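Local coordinates for endo-1,4-beta-xylanase D (Paenibacillus polymyxa, PDB 1W0N), which carries a calcium-dependent family 36 carbohydrate-binding module that probably binds xylan for the attached xylan-degrading enzyme, at residues T101-T104 against G105-I109. Sequence-based numbering, arbitrary orientation.
Sequences THAT and GDQEI
The backbone oxygen of Thr-104 accepts a hydrogen bond of 2.9 Å from Gln-107 NE2, fairly straight at the hydrogen. This local bond, between residues three apart, ties the far part of a surface loop to the beginning of the next strand. The loop leads from strand 93-101 into strand 107-113, a link between the two sheets of this beta-sandwich binding module. The oxygen lies nearly in the amide plane of Gln-107, while NE2 sits above the carbonyl plane of Thr-104. The glutamine chain is bent at chi2 (-61°), which folds the amide back over the loop. There NE2 of Gln-107 also packs against the methyl of Ala-103, 3.4 Å from its CB. An alanine in place of Gln-107 would probably leave Thr-104 O without this donor and take away the contact with the Ala-103 methyl. Gly-105 lies between them with a positive phi, which favours glycine. Its backbone bonds to Phe-52, and that of Gln-107 to Gln-50, as the chain joins strand 45-52. Earlier in the loop, Ala-103 O takes a 2.7 Å hydrogen bond from His-102 ND1. NE2 of His-102 is bonded to His-57 ND1, so both ring nitrogens are engaged, which probably restrains the ring's rotation. Ala-103 O lies close to the imidazole plane, but ND1 stands above the carbonyl plane of Ala-103, 44° out of it.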
ATOM      1  N   THR A 101      -5.286  -4.275  14.519  1.00  7.07           N
ATOM      2  CA  THR A 101      -4.373  -4.866  15.486  1.00  7.05           C
ATOM      3  C   THR A 101      -3.341  -5.725  14.767  1.00  7.30           C
ATOM      4  O   THR A 101      -3.639  -6.405  13.774  1.00  9.19           O
ATOM      5  CB  THR A 101      -5.152  -5.673  16.534  1.00  7.51           C
ATOM      6  OG1 THR A 101      -6.038  -4.803  17.234  1.00  8.32           O
ATOM      7  CG2 THR A 101      -4.211  -6.295  17.572  1.00  9.19           C
ATOM      8  N   HIS A 102      -2.109  -5.691  15.287  1.00  7.03           N
ATOM      9  CA  HIS A 102      -0.981  -6.374  14.713  1.00  7.72           C
ATOM     10  C   HIS A 102       0.093  -6.582  15.805  1.00  7.97           C
ATOM     11  O   HIS A 102      -0.035  -6.059  16.909  1.00  8.10           O
ATOM     12  CB  HIS A 102      -0.400  -5.536  13.551  1.00  8.25           C
ATOM     13  CG  HIS A 102      -0.071  -4.154  13.966  1.00  7.72           C
ATOM     14  ND1 HIS A 102       1.070  -3.862  14.697  1.00  7.64           N
ATOM     15  CD2 HIS A 102      -0.776  -2.990  13.908  1.00  7.58           C
ATOM     16  CE1 HIS A 102       1.041  -2.585  15.042  1.00  7.15           C
ATOM     17  NE2 HIS A 102      -0.061  -2.023  14.574  1.00  7.08           N
ATOM     18  N   ALA A 103       1.147  -7.326  15.502  1.00  9.51           N
ATOM     19  CA  ALA A 103       2.233  -7.534  16.438  1.00 10.37           C
ATOM     20  C   ALA A 103       3.047  -6.279  16.602  1.00  9.02           C
ATOM     21  O   ALA A 103       3.105  -5.404  15.716  1.00  9.03           O
ATOM     22  CB  ALA A 103       3.101  -8.692  15.942  1.00 12.28           C
ATOM     23  N   THR A 104       3.719  -6.166  17.751  1.00  9.17           N
ATOM     24  CA  THR A 104       4.588  -5.052  18.018  1.00  8.40           C
ATOM     25  C   THR A 104       6.034  -5.421  17.679  1.00  7.75           C
ATOM     26  O   THR A 104       6.320  -6.543  17.200  1.00  8.83           O
ATOM     27  CB  THR A 104       4.441  -4.573  19.471  1.00  9.15           C
ATOM     28  OG1 THR A 104       4.862  -5.623  20.341  1.00 10.47           O
ATOM     29  CG2 THR A 104       3.031  -4.196  19.810  1.00 11.51           C
ATOM     30  N   GLY A 105       6.945  -4.497  17.925  1.00  7.84           N
ATOM     31  CA  GLY A 105       8.320  -4.689  17.536  1.00  8.34           C
ATOM     32  C   GLY A 105       8.519  -4.448  16.043  1.00  7.77           C
ATOM     33  O   GLY A 105       7.734  -3.709  15.426  1.00  7.86           O
ATOM     34  N   ASP A 106       9.561  -5.033  15.483  1.00  8.45           N
ATOM     35  CA  ASP A 106       9.882  -4.854  14.083  1.00  8.53           C
ATOM     36  C   ASP A 106       8.972  -5.713  13.225  1.00  8.29           C
ATOM     37  O   ASP A 106       8.936  -6.936  13.392  1.00 10.33           O
ATOM     38  CB  ASP A 106      11.337  -5.218  13.809  1.00  9.10           C
ATOM     39  CG  ASP A 106      12.274  -4.356  14.554  1.00 10.16           C
ATOM     40  OD1 ASP A 106      12.173  -3.103  14.392  1.00 11.77           O
ATOM     41  OD2 ASP A 106      13.127  -4.853  15.356  1.00 13.21           O
ATOM     42  N   GLN A 107       8.258  -5.067  12.297  1.00  7.47           N
ATOM     43  CA  GLN A 107       7.327  -5.785  11.434  1.00  7.63           C
ATOM     44  C   GLN A 107       7.491  -5.310   9.998  1.00  7.27           C
ATOM     45  O   GLN A 107       7.560  -4.119   9.717  1.00  8.09           O
ATOM     46  CB  GLN A 107       5.890  -5.535  11.877  1.00  8.46           C
ATOM     47  CG  GLN A 107       5.599  -6.035  13.298  1.00  9.80           C
ATOM     48  CD  GLN A 107       5.799  -7.541  13.472  1.00 11.11           C
ATOM     49  OE1 GLN A 107       5.634  -8.300  12.532  1.00 14.09           O
ATOM     50  NE2 GLN A 107       6.148  -7.952  14.656  1.00 11.88           N
ATOM     51  N   GLU A 108       7.502  -6.276   9.077  1.00  7.56           N
ATOM     52  CA  GLU A 108       7.474  -5.933   7.673  1.00  7.90           C
ATOM     53  C   GLU A 108       6.120  -5.356   7.317  1.00  7.29           C
ATOM     54  O   GLU A 108       5.078  -5.915   7.666  1.00  8.63           O
ATOM     55  CB  GLU A 108       7.707  -7.161   6.809  1.00  9.75           C
ATOM     56  CG  GLU A 108       7.670  -6.839   5.309  1.00 13.00           C
ATOM     57  CD  GLU A 108       7.590  -8.069   4.480  1.00 16.03           C
ATOM     58  OE1 GLU A 108       6.525  -8.818   4.459  1.00 21.44           O
ATOM     59  OE2 GLU A 108       8.536  -8.383   3.773  1.00 20.68           O
ATOM     60  N   ILE A 109       6.150  -4.228   6.592  1.00  6.62           N
ATOM     61  CA  ILE A 109       4.969  -3.622   5.999  1.00  6.42           C
ATOM     62  C   ILE A 109       5.065  -3.844   4.503  1.00  6.55           C
ATOM     63  O   ILE A 109       6.099  -3.514   3.897  1.00  7.78           O
ATOM     64  CB  ILE A 109       4.928  -2.108   6.291  1.00  7.17           C
ATOM     65  CG1 ILE A 109       5.126  -1.801   7.774  1.00  7.61           C
ATOM     66  CG2 ILE A 109       3.638  -1.490   5.749  1.00  8.75           C
ATOM     67  CD1 ILE A 109       4.185  -2.498   8.717  1.00  8.55           C
TER